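Local structure of peroxisomal fatty acid beta-oxidation multifunctional protein MFP2 (Arabidopsis thaliana, 2WTB) at residues V542-A547 with L570-K575; L512-A517 with R561-M566; A201-I204 with R208-W211; L97-R102 with T151-R156; R444-H449 with N466-Q471. The protein catalyses successive steps of peroxisomal fatty acid beta-oxidation, hydrating long-chain enoyl-CoA and oxidising 3-hydroxyacyl-CoA through separate N-terminal and C-terminal regions. All coordinates share one frame; numbering follows the deposited sequence.

Contact 1. Residues V542-A547 with L570-K575; sequences VGFGVA and LMQEDK
Phe544 and Gln572 mark the closest approach of the two backbones, their CA atoms 7.4 Å apart where the first turn of helix 544-557 comes up beside helix 567-572. Phe544, its CB directed toward the second segment, meets Met571 with the far end of its ring. CE2 of Phe544 lies 3.8 Å from SD of Met571, and CZ of Phe544 is equally close to the CE methyl. The sulfur stands 4.9 Å from the ring centroid and 61° off the ring normal, an oblique Met-aromatic contact. A bend at the last torsion of Met571 (chi3 60°) brings its methyl, as well as the sulfur, against the ring. Both helices belong to the helical C-terminal domain of the 3-hydroxyacyl-CoA dehydrogenase family. Gly543 joins helix 535-542 to helix 544-557: it leaves helical geometry with a positive phi and is at the same time the N-cap of the second helix, where its carbonyl O accepts from Ala547 N at 2.9 Å. Gln572 works at the other end of Phe544. Its side chain runs out extended beyond CG, which puts the amide beside the start of helix 544-557; NE2 of Gln572 is 3.3 Å from CB of Phe544 and 3.1 Å from the carbonyl O of the same residue. On the opposing side a type I turn runs from Gln572 to Lys575, with Lys575 N donating to Gln572 O at 2.8 Å.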
# COMPACT_ATOMS: atom_id res chain seq x y z
N VAL A 542 3.91 11.84 18.07
CA VAL A 542 2.56 11.49 18.48
C VAL A 542 2.06 12.44 19.57
O VAL A 542 0.86 12.68 19.69
CB VAL A 542 2.50 10.03 18.99
CG1 VAL A 542 1.17 9.77 19.70
CG2 VAL A 542 2.71 9.06 17.85
N GLY A 543 2.99 12.97 20.35
CA GLY A 543 2.64 13.84 21.46
C GLY A 543 2.61 13.06 22.76
O GLY A 543 1.83 12.12 22.90
N PHE A 544 3.46 13.45 23.70
CA PHE A 544 3.57 12.76 24.98
C PHE A 544 2.21 12.49 25.60
O PHE A 544 1.98 11.42 26.17
CB PHE A 544 4.45 13.55 25.94
CG PHE A 544 5.90 13.59 25.56
CD1 PHE A 544 6.34 14.41 24.53
CD2 PHE A 544 6.83 12.81 26.23
CE1 PHE A 544 7.67 14.44 24.17
CE2 PHE A 544 8.16 12.84 25.88
CZ PHE A 544 8.59 13.65 24.85
N GLY A 545 1.30 13.45 25.48
CA GLY A 545 -0.03 13.32 26.04
C GLY A 545 -0.81 12.17 25.43
O GLY A 545 -1.57 11.48 26.11
N VAL A 546 -0.63 11.97 24.12
CA VAL A 546 -1.32 10.90 23.40
C VAL A 546 -0.66 9.55 23.63
O VAL A 546 -1.32 8.57 23.97
CB VAL A 546 -1.36 11.18 21.89
CG1 VAL A 546 -2.04 10.05 21.16
CG2 VAL A 546 -2.05 12.51 21.61
N ALA A 547 0.66 9.51 23.44
CA ALA A 547 1.42 8.28 23.60
C ALA A 547 1.23 7.68 24.99
O ALA A 547 1.18 6.46 25.15
CB ALA A 547 2.89 8.54 23.33
N LEU A 570 7.69 12.55 33.92
CA LEU A 570 8.62 13.50 34.52
C LEU A 570 8.92 14.67 33.59
O LEU A 570 9.21 15.78 34.04
CB LEU A 570 9.92 12.80 34.93
CG LEU A 570 9.83 11.84 36.12
CD1 LEU A 570 11.11 11.03 36.26
CD2 LEU A 570 9.54 12.61 37.40
N MET A 571 8.86 14.41 32.29
CA MET A 571 9.10 15.46 31.30
C MET A 571 7.88 16.36 31.16
O MET A 571 8.00 17.57 30.99
CB MET A 571 9.44 14.84 29.94
CG MET A 571 10.70 13.99 29.94
SD MET A 571 11.04 13.28 28.32
CE MET A 571 11.24 14.77 27.34
N GLN A 572 6.70 15.75 31.23
CA GLN A 572 5.44 16.48 31.11
C GLN A 572 5.25 17.46 32.26
O GLN A 572 4.82 18.60 32.05
CB GLN A 572 4.26 15.51 31.04
CG GLN A 572 4.23 14.65 29.80
CD GLN A 572 3.16 13.58 29.86
OE1 GLN A 572 2.74 13.17 30.94
NE2 GLN A 572 2.72 13.11 28.69
N GLU A 573 5.57 17.02 33.47
CA GLU A 573 5.42 17.87 34.65
C GLU A 573 6.37 19.07 34.61
O GLU A 573 6.20 20.03 35.35
CB GLU A 573 5.65 17.06 35.93
CG GLU A 573 7.08 16.59 36.13
CD GLU A 573 7.24 15.70 37.34
OE1 GLU A 573 6.26 15.02 37.72
OE2 GLU A 573 8.34 15.68 37.93
N ASP A 574 7.37 18.99 33.73
CA ASP A 574 8.28 20.10 33.51
C ASP A 574 8.04 20.74 32.15
O ASP A 574 8.90 21.44 31.61
CB ASP A 574 9.74 19.64 33.63
CG ASP A 574 10.16 19.36 35.06
OD1 ASP A 574 9.36 19.65 35.98
OD2 ASP A 574 11.28 18.86 35.26
N LYS A 575 6.86 20.48 31.59
CA LYS A 575 6.51 20.99 30.27
C LYS A 575 6.95 20.01 29.18
O LYS A 575 6.13 19.57 28.37

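Contact 2. Residues L512-A517 with R561-M566; sequences LVECGA and RTYKSM
Glu514 reaches across to Tyr563 and Ser565 and takes one hydroxyl on each carboxylate oxygen. Its CG lies beside the backbone N (chi1 -71°) and the chain runs extended from there, bringing the carboxylate to the two hydroxyls of residues 561-566. Tyr563 OH donates to OE1 of Glu514 at 2.6 Å, coming from above the carboxylate plane, 61° out of it. Ser565 approaches differently: its OG donates to OE2 of Glu514 at 2.8 Å along the anti lone pair, the one turned away from OE1. The phenol ring and the carboxylate stand 70° apart, and OE2 of Glu514 sits at the ring edge, 3.7 Å from CE2 of Tyr563. Tyr563 and Ser565 both hold their side chains anti to the backbone N, while CB of Lys564 between them, at the centre of an inverse gamma turn, is directed away. Two donated hydroxyls would be expected to favour the ionised carboxylate. An alanine at Glu514 is likely to leave both hydroxyls without their acceptor and the Tyr563 ring freer to swing. The loop has a second tie to the same helix through Tyr563 N and Gln507 OE1, and Ser565 OG also makes a weak capping bond to Ile567 N at the start of helix 567-572. Helix 498-514 closes just past Glu514 in a Schellman motif, with positive phi at Gly516 and bonds from Ala517 N to Leu512 O (3.0 Å) and from Gly516 N to Val513 O (2.8 Å). The contact thus joins a helix C-terminus to an inter-helix loop in the all-helical C-terminal dehydrogenase domain.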
# COMPACT_ATOMS: atom_id res chain seq x y z
N LEU A 512 15.33 -0.16 27.87
CA LEU A 512 16.73 -0.18 27.47
C LEU A 512 17.42 1.12 27.87
O LEU A 512 18.57 1.12 28.31
CB LEU A 512 16.85 -0.40 25.97
CG LEU A 512 16.43 -1.78 25.44
CD1 LEU A 512 16.43 -1.79 23.92
CD2 LEU A 512 17.34 -2.87 25.99
N VAL A 513 16.70 2.23 27.70
CA VAL A 513 17.23 3.55 28.04
C VAL A 513 17.50 3.66 29.54
O VAL A 513 18.57 4.11 29.95
CB VAL A 513 16.29 4.68 27.59
CG1 VAL A 513 16.45 5.90 28.47
CG2 VAL A 513 16.56 5.03 26.14
N GLU A 514 16.53 3.24 30.35
CA GLU A 514 16.70 3.26 31.79
C GLU A 514 17.86 2.36 32.20
O GLU A 514 18.39 2.47 33.31
CB GLU A 514 15.42 2.84 32.51
CG GLU A 514 14.30 3.87 32.42
CD GLU A 514 13.31 3.76 33.57
OE1 GLU A 514 13.67 3.16 34.60
OE2 GLU A 514 12.18 4.27 33.44
N CYS A 515 18.26 1.47 31.29
CA CYS A 515 19.37 0.56 31.55
C CYS A 515 20.69 1.12 31.04
O CYS A 515 21.74 0.48 31.18
CB CYS A 515 19.09 -0.81 30.93
SG CYS A 515 17.84 -1.76 31.81
N GLY A 516 20.65 2.31 30.44
CA GLY A 516 21.85 2.98 30.00
C GLY A 516 21.95 3.19 28.50
O GLY A 516 22.74 4.01 28.03
N ALA A 517 21.15 2.45 27.74
CA ALA A 517 21.18 2.52 26.28
C ALA A 517 20.90 3.93 25.78
O ALA A 517 19.90 4.55 26.14
CB ALA A 517 20.20 1.53 25.68
N ARG A 561 3.15 -7.68 31.77
CA ARG A 561 3.80 -7.73 30.46
C ARG A 561 4.17 -6.33 29.99
O ARG A 561 4.61 -6.15 28.85
CB ARG A 561 2.87 -8.38 29.43
CG ARG A 561 2.82 -9.89 29.49
CD ARG A 561 1.55 -10.41 28.85
NE ARG A 561 1.22 -9.68 27.62
CZ ARG A 561 0.05 -9.76 27.00
NH1 ARG A 561 -0.91 -10.54 27.48
NH2 ARG A 561 -0.17 -9.07 25.89
N THR A 562 3.99 -5.34 30.85
CA THR A 562 4.23 -3.96 30.48
C THR A 562 5.22 -3.28 31.42
O THR A 562 5.46 -3.75 32.53
CB THR A 562 2.92 -3.14 30.44
OG1 THR A 562 2.36 -3.07 31.76
CG2 THR A 562 1.91 -3.78 29.51
N TYR A 563 5.79 -2.17 30.96
CA TYR A 563 6.71 -1.39 31.78
C TYR A 563 6.36 0.09 31.73
O TYR A 563 6.50 0.74 30.69
CB TYR A 563 8.16 -1.60 31.33
CG TYR A 563 9.16 -0.83 32.17
CD1 TYR A 563 9.54 -1.30 33.41
CD2 TYR A 563 9.71 0.36 31.72
CE1 TYR A 563 10.45 -0.61 34.19
CE2 TYR A 563 10.61 1.06 32.48
CZ TYR A 563 10.98 0.57 33.72
OH TYR A 563 11.89 1.26 34.49
N LYS A 564 5.90 0.62 32.86
CA LYS A 564 5.53 2.03 32.96
C LYS A 564 6.74 2.89 33.29
O LYS A 564 7.04 3.14 34.46
CB LYS A 564 4.44 2.23 34.01
N SER A 565 7.44 3.33 32.25
CA SER A 565 8.60 4.20 32.43
C SER A 565 8.17 5.60 32.84
O SER A 565 7.36 6.24 32.16
CB SER A 565 9.44 4.24 31.15
OG SER A 565 10.57 5.08 31.31
N MET A 566 8.72 6.08 33.94
CA MET A 566 8.36 7.39 34.47
C MET A 566 9.02 8.52 33.68
O MET A 566 8.85 9.69 34.00
CB MET A 566 8.73 7.49 35.95
CG MET A 566 7.88 8.47 36.74
SD MET A 566 6.16 7.94 36.87
CE MET A 566 6.33 6.42 37.80

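Contact 3. Residues A201-I204 with R208-W211; sequences ALDI and RKPW
Arg208 folds back alongside Asp203, its chain passing OD1 on the way to a salt bridge. CB of Arg208 lies 3.7 Å from the carbonyl O of Asp203, and CG passes OD1 more loosely. CD then comes in closer, 3.3 Å from OD1 of Asp203, and a bend at chi3 (-140°) brings NH1 back to that oxygen, which lies at the guanidinium edge; NE and CZ pass it at longer range. NH1 of Arg208 forms a salt bridge with OD1 of Asp203 at 2.6 Å, through the anti lone pair of the oxygen and with the two flat groups 70° apart. The same NH1 makes a weak, strongly bent bond to the carbonyl O of Leu202 at 3.2 Å, the atom that NH2 also lies nearest. OD2 of Asp203 has its own partner in Arg199 one turn earlier, so the carboxylate sits between two arginines. The backbone reversal sits at the C-terminal end of helix 193-205 in the crotonase-like hydratase domain, where the chain doubles back along the last turn. The carbonyl O of Asp203 accepts from Arg208 N at 2.8 Å and, weakly, from Lys209 N at 3.3 Å. A nearly straight CA-H...O contact follows between Ile204 CA and Lys209 O, 3.6 Å apart. The aliphatic part of Lys209 lies across CB of Asp203 and goes on to a cation-pi contact with Trp200. Farther along, the CG2 methyl of Ile204 rests over one face of the Trp211 indole toward its rim, 3.7 Å from CG of Trp211. Pro104 touches both Ile204 and Trp211, and the indole also meets the ring of His125 edge-to-face.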
# COMPACT_ATOMS: atom_id res chain seq x y z
N ALA A 201 -1.45 1.66 -39.79
CA ALA A 201 -0.64 0.52 -40.21
C ALA A 201 -0.40 0.48 -41.71
O ALA A 201 0.70 0.19 -42.17
CB ALA A 201 -1.27 -0.77 -39.73
N LEU A 202 -1.45 0.77 -42.49
CA LEU A 202 -1.32 0.77 -43.94
C LEU A 202 -0.63 2.03 -44.45
O LEU A 202 -0.10 2.06 -45.56
CB LEU A 202 -2.69 0.59 -44.62
CG LEU A 202 -3.31 -0.80 -44.51
CD1 LEU A 202 -4.41 -0.98 -45.55
CD2 LEU A 202 -2.26 -1.88 -44.67
N ASP A 203 -0.64 3.08 -43.63
CA ASP A 203 0.13 4.28 -43.93
C ASP A 203 1.62 3.96 -43.95
O ASP A 203 2.35 4.41 -44.83
CB ASP A 203 -0.16 5.38 -42.90
CG ASP A 203 -1.38 6.21 -43.24
OD1 ASP A 203 -1.79 6.20 -44.42
OD2 ASP A 203 -1.92 6.88 -42.34
N ILE A 204 2.05 3.17 -42.97
CA ILE A 204 3.45 2.76 -42.88
C ILE A 204 3.84 1.88 -44.06
O ILE A 204 4.89 2.07 -44.67
CB ILE A 204 3.73 2.01 -41.57
CG1 ILE A 204 3.48 2.92 -40.36
CG2 ILE A 204 5.15 1.46 -41.55
CD1 ILE A 204 3.61 2.22 -39.02
N ARG A 208 3.38 6.59 -46.21
CA ARG A 208 2.76 7.87 -45.89
C ARG A 208 3.17 8.24 -44.47
O ARG A 208 3.02 9.38 -44.05
CB ARG A 208 1.23 7.79 -46.00
CG ARG A 208 0.73 7.46 -47.39
CD ARG A 208 -0.79 7.27 -47.41
NE ARG A 208 -1.18 6.17 -48.28
CZ ARG A 208 -1.55 4.97 -47.85
NH1 ARG A 208 -1.59 4.72 -46.55
NH2 ARG A 208 -1.88 4.02 -48.71
N LYS A 209 3.68 7.25 -43.75
CA LYS A 209 4.18 7.46 -42.40
C LYS A 209 5.45 6.65 -42.15
O LYS A 209 5.65 5.59 -42.74
CB LYS A 209 3.10 7.11 -41.37
CG LYS A 209 1.97 8.12 -41.33
CD LYS A 209 1.04 7.87 -40.16
CE LYS A 209 0.12 9.06 -39.95
NZ LYS A 209 0.90 10.31 -39.75
N PRO A 210 6.32 7.17 -41.26
CA PRO A 210 7.61 6.58 -40.90
C PRO A 210 7.49 5.17 -40.36
O PRO A 210 6.51 4.84 -39.68
CB PRO A 210 8.11 7.51 -39.78
CG PRO A 210 7.42 8.79 -40.01
CD PRO A 210 6.07 8.43 -40.54
N TRP A 211 8.48 4.33 -40.65
CA TRP A 211 8.54 2.98 -40.10
C TRP A 211 9.64 2.91 -39.05
O TRP A 211 10.76 2.52 -39.34
CB TRP A 211 8.81 1.97 -41.21
CG TRP A 211 8.61 0.55 -40.79
CD1 TRP A 211 8.78 0.04 -39.53
CD2 TRP A 211 8.21 -0.55 -41.62
NE1 TRP A 211 8.50 -1.31 -39.53
CE2 TRP A 211 8.15 -1.69 -40.80
CE3 TRP A 211 7.89 -0.67 -42.98
CZ2 TRP A 211 7.80 -2.94 -41.29
CZ3 TRP A 211 7.54 -1.92 -43.46
CH2 TRP A 211 7.49 -3.04 -42.62

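Contact 4. Residues L97-R102 with T151-R156; sequences LLEAAR and TQRLPR
Arg153 grips the carboxylate of Glu99 side-on with two nitrogens, one to each oxygen. NH2 of Arg153 donates to OE1 of Glu99 at 2.7 Å in an essentially straight bond (179°), and NE of Arg153 donates to OE2 of Glu99 at 3.0 Å. Both oxygens lie close to the guanidinium plane, yet the carboxylate is turned 58° against it, so each oxygen is met from above its own plane. The two side chains come from opposite directions and are both stretched out, Glu99 with CG anti to the backbone N (chi1 -171°); they span a gap of 11.4 Å between the CA atoms of Glu99 and Arg153, the nearest pair of the two segments. The pair is buried and has further polar partners: Thr95 OG1 bonds to Arg153 NH2, and Val215 N makes a weak bond to Glu99 OE2. In this crotonase-like domain the bridge links the end of helix 88-99, which widens into a pi-type turn, to helix 150-158, kinked at Pro155. The predicted catalytic residue Glu119 is near, its side chain about 6 Å from that of Arg153. Met122 of helix 116-123 and Val215 touch the Arg153 side chain; farther out, Met122 also meets Leu154, and Leu120 of the same helix meets Leu98. Beyond them Tyr43 of helix 33-46 packs on Leu97 and Leu98, while Leu154 lies against Ala163 and Ile167.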
# COMPACT_ATOMS: atom_id res chain seq x y z
N LEU A 97 10.96 -11.31 -33.60
CA LEU A 97 9.78 -11.75 -34.33
C LEU A 97 8.86 -10.58 -34.67
O LEU A 97 8.46 -10.40 -35.82
CB LEU A 97 9.01 -12.80 -33.54
CG LEU A 97 7.71 -13.32 -34.15
CD1 LEU A 97 7.97 -13.95 -35.51
CD2 LEU A 97 7.04 -14.32 -33.22
N LEU A 98 8.52 -9.79 -33.66
CA LEU A 98 7.53 -8.73 -33.81
C LEU A 98 8.11 -7.43 -34.35
O LEU A 98 7.76 -6.99 -35.45
CB LEU A 98 6.81 -8.48 -32.47
CG LEU A 98 5.58 -7.58 -32.48
CD1 LEU A 98 4.67 -7.89 -31.29
CD2 LEU A 98 5.96 -6.11 -32.49
N GLU A 99 9.00 -6.81 -33.58
CA GLU A 99 9.50 -5.48 -33.93
C GLU A 99 10.35 -5.48 -35.20
O GLU A 99 10.32 -4.52 -35.96
CB GLU A 99 10.29 -4.89 -32.76
CG GLU A 99 10.67 -3.43 -32.95
CD GLU A 99 11.55 -2.92 -31.83
OE1 GLU A 99 12.56 -3.58 -31.52
OE2 GLU A 99 11.23 -1.85 -31.25
N ALA A 100 11.11 -6.56 -35.41
CA ALA A 100 12.00 -6.65 -36.56
C ALA A 100 11.37 -7.37 -37.74
O ALA A 100 12.07 -7.86 -38.63
CB ALA A 100 13.31 -7.32 -36.16
N ALA A 101 10.04 -7.45 -37.75
CA ALA A 101 9.32 -8.10 -38.83
C ALA A 101 9.25 -7.21 -40.07
O ALA A 101 9.41 -5.99 -39.97
CB ALA A 101 7.91 -8.48 -38.38
N ARG A 102 9.03 -7.82 -41.22
CA ARG A 102 8.88 -7.07 -42.46
C ARG A 102 7.43 -6.67 -42.70
O ARG A 102 7.02 -6.39 -43.83
CB ARG A 102 9.44 -7.84 -43.65
CG ARG A 102 10.93 -7.58 -43.90
CD ARG A 102 11.50 -8.46 -44.99
NE ARG A 102 11.73 -9.83 -44.53
CZ ARG A 102 12.40 -10.75 -45.22
NH1 ARG A 102 12.91 -10.45 -46.40
NH2 ARG A 102 12.57 -11.96 -44.71
N THR A 151 13.28 -1.37 -20.12
CA THR A 151 14.51 -0.69 -19.72
C THR A 151 15.22 -0.08 -20.93
O THR A 151 16.12 0.74 -20.77
CB THR A 151 15.48 -1.63 -18.99
OG1 THR A 151 15.61 -2.85 -19.72
CG2 THR A 151 14.97 -1.93 -17.58
N GLN A 152 14.81 -0.49 -22.13
CA GLN A 152 15.44 -0.01 -23.36
C GLN A 152 14.57 0.97 -24.14
O GLN A 152 15.00 2.07 -24.48
CB GLN A 152 15.81 -1.20 -24.26
CG GLN A 152 16.75 -2.19 -23.62
CD GLN A 152 18.02 -1.54 -23.13
OE1 GLN A 152 18.60 -0.67 -23.80
NE2 GLN A 152 18.47 -1.94 -21.95
N ARG A 153 13.33 0.56 -24.41
CA ARG A 153 12.46 1.33 -25.29
C ARG A 153 11.88 2.60 -24.65
O ARG A 153 11.68 3.60 -25.34
CB ARG A 153 11.35 0.44 -25.85
CG ARG A 153 11.88 -0.69 -26.71
CD ARG A 153 10.78 -1.46 -27.41
NE ARG A 153 11.34 -2.43 -28.35
CZ ARG A 153 11.71 -3.67 -28.02
NH1 ARG A 153 11.57 -4.10 -26.77
NH2 ARG A 153 12.23 -4.47 -28.94
N LEU A 154 11.64 2.56 -23.34
CA LEU A 154 11.08 3.72 -22.66
C LEU A 154 11.97 4.96 -22.75
O LEU A 154 11.53 6.02 -23.20
CB LEU A 154 10.74 3.40 -21.20
CG LEU A 154 10.08 4.53 -20.39
CD1 LEU A 154 8.89 5.11 -21.13
CD2 LEU A 154 9.67 4.05 -19.01
N PRO A 155 13.24 4.84 -22.34
CA PRO A 155 14.15 5.99 -22.45
C PRO A 155 14.30 6.47 -23.89
O PRO A 155 14.48 7.66 -24.13
CB PRO A 155 15.48 5.44 -21.93
CG PRO A 155 15.10 4.31 -21.04
CD PRO A 155 13.90 3.69 -21.69
N ARG A 156 14.21 5.55 -24.85
CA ARG A 156 14.35 5.90 -26.26
C ARG A 156 13.11 6.57 -26.84
O ARG A 156 13.18 7.26 -27.86
CB ARG A 156 14.73 4.67 -27.09
CG ARG A 156 16.12 4.14 -26.79
CD ARG A 156 16.40 2.84 -27.50
NE ARG A 156 17.63 2.23 -27.01
CZ ARG A 156 18.84 2.45 -27.53
NH1 ARG A 156 18.97 3.28 -28.55
NH2 ARG A 156 19.90 1.85 -27.01

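Contact 5. Residues R444-H449 with N466-Q471; sequences RIVGAH and NHTSAQ
In the Rossmann-type NAD-binding domain, the start of strand 445-450 is met by the connection that leads from its antiparallel neighbour, strand 459-464, into helix 470-482. Thr468 makes the contact, its CA 6.0 Å from that of Val446. Its OG1 donates to the carbonyl O of Ile445 at 3.0 Å, with an angle of 150° at the oxygen and the donor tilted only 17° from the carbonyl plane. The same hydroxyl oxygen takes a hydrogen bond from Thr465 N, so one side-chain atom ties its own turn to the strand. With OG1 beside the backbone N (chi1 -59°), the methyl is set anti to it and turns to Val446. A valine in place of Thr468 would probably leave the Ile445 carbonyl and Thr465 N each without this partner, and the turn less firmly tied to the strand. Next along the chain, Ser469 is the N-cap of helix 470-482, its OG making weak bonds to Val472 N and to Asp443 O. Val446 is held in the sheet by backbone bonds to Leu423 and Ser425, and its side chain packs on Val472 and Leu476 of the helix, which lies over this face. CG1 of Val446 takes the crowded position between the backbone N and the carbonyl carbon, which leaves CG2 of Val446 to meet CG2 of Thr468 at 3.9 Å.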
# COMPACT_ATOMS: atom_id res chain seq x y z
N ARG A 444 -25.77 -4.17 15.65
CA ARG A 444 -25.53 -3.02 14.79
C ARG A 444 -24.29 -2.23 15.21
O ARG A 444 -23.85 -1.33 14.50
CB ARG A 444 -26.74 -2.08 14.81
CG ARG A 444 -27.92 -2.55 13.99
CD ARG A 444 -28.92 -1.42 13.81
NE ARG A 444 -29.71 -1.18 15.02
CZ ARG A 444 -30.29 -0.02 15.31
NH1 ARG A 444 -30.16 1.01 14.49
NH2 ARG A 444 -31.00 0.11 16.42
N ILE A 445 -23.73 -2.57 16.37
CA ILE A 445 -22.59 -1.83 16.90
C ILE A 445 -21.26 -2.45 16.46
O ILE A 445 -20.99 -3.62 16.72
CB ILE A 445 -22.64 -1.74 18.44
CG1 ILE A 445 -23.77 -0.80 18.87
CG2 ILE A 445 -21.31 -1.26 18.99
CD1 ILE A 445 -24.09 -0.86 20.34
N VAL A 446 -20.45 -1.64 15.78
CA VAL A 446 -19.17 -2.09 15.25
C VAL A 446 -18.10 -1.02 15.46
O VAL A 446 -18.41 0.13 15.74
CB VAL A 446 -19.29 -2.42 13.74
CG1 VAL A 446 -19.55 -1.16 12.94
CG2 VAL A 446 -18.04 -3.14 13.24
N GLY A 447 -16.84 -1.42 15.33
CA GLY A 447 -15.73 -0.50 15.51
C GLY A 447 -15.11 -0.04 14.20
O GLY A 447 -14.54 -0.85 13.46
N ALA A 448 -15.21 1.25 13.92
CA ALA A 448 -14.56 1.84 12.76
C ALA A 448 -13.36 2.66 13.22
O ALA A 448 -13.46 3.86 13.46
CB ALA A 448 -15.54 2.70 11.98
N HIS A 449 -12.22 1.99 13.36
CA HIS A 449 -11.05 2.61 13.96
C HIS A 449 -10.13 3.23 12.92
O HIS A 449 -9.57 2.53 12.07
CB HIS A 449 -10.28 1.58 14.80
CG HIS A 449 -9.22 2.19 15.67
ND1 HIS A 449 -7.88 1.96 15.46
CD2 HIS A 449 -9.31 3.01 16.73
CE1 HIS A 449 -7.18 2.62 16.37
NE2 HIS A 449 -8.02 3.27 17.15
N ASN A 466 -18.55 -10.14 19.35
CA ASN A 466 -19.23 -11.42 19.27
C ASN A 466 -20.64 -11.23 18.71
O ASN A 466 -21.27 -12.18 18.26
CB ASN A 466 -19.32 -12.07 20.65
CG ASN A 466 -17.98 -12.13 21.35
OD1 ASN A 466 -17.87 -11.78 22.53
ND2 ASN A 466 -16.95 -12.57 20.64
N HIS A 467 -21.11 -9.99 18.75
CA HIS A 467 -22.48 -9.68 18.37
C HIS A 467 -22.59 -9.00 17.01
O HIS A 467 -23.62 -9.10 16.34
CB HIS A 467 -23.15 -8.83 19.45
CG HIS A 467 -23.02 -9.40 20.83
ND1 HIS A 467 -23.88 -10.37 21.32
CD2 HIS A 467 -22.14 -9.15 21.83
CE1 HIS A 467 -23.53 -10.69 22.55
NE2 HIS A 467 -22.47 -9.96 22.88
N THR A 468 -21.54 -8.29 16.61
CA THR A 468 -21.55 -7.62 15.32
C THR A 468 -22.02 -8.57 14.24
O THR A 468 -21.45 -9.65 14.05
CB THR A 468 -20.15 -7.08 14.95
OG1 THR A 468 -19.70 -6.17 15.96
CG2 THR A 468 -20.21 -6.36 13.61
N SER A 469 -23.06 -8.18 13.52
CA SER A 469 -23.61 -9.01 12.46
C SER A 469 -22.72 -8.99 11.22
O SER A 469 -22.16 -7.95 10.86
CB SER A 469 -25.03 -8.56 12.10
OG SER A 469 -24.99 -7.33 11.39
N ALA A 470 -22.61 -10.14 10.56
CA ALA A 470 -21.79 -10.25 9.36
C ALA A 470 -22.15 -9.19 8.33
O ALA A 470 -21.27 -8.63 7.68
CB ALA A 470 -21.93 -11.64 8.76
N GLN A 471 -23.44 -8.92 8.18
CA GLN A 471 -23.91 -7.97 7.18
C GLN A 471 -23.40 -6.56 7.42
O GLN A 471 -23.15 -5.81 6.48
CB GLN A 471 -25.44 -7.98 7.09
CG GLN A 471 -26.02 -6.91 6.18
CD GLN A 471 -25.72 -7.17 4.72
OE1 GLN A 471 -25.99 -8.25 4.19
NE2 GLN A 471 -25.17 -6.17 4.04

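Overall arrangement
Contacts 1 and 2 lie at the surface of the C-terminal dehydrogenase domain and adjoin in sequence: the loop 561-566 of contact 2 leads straight into helix 567-572 of contact 1. Their chemistry differs, sulfur against ring in one and hydroxyls on a carboxylate in the other. Contacts 3 and 4 belong to the hydratase domain on the other side of the molecule and touch, Trp211 CH2 lying 3.6 Å from Arg102 O; His125 is a partner of both. Contact 4 is buried and rests on one ion pair, whereas contact 3, partly buried, mixes charge with backbone bonds. Contact 5, buried in the NAD-binding domain, joins strand to turn by a neutral hydroxyl.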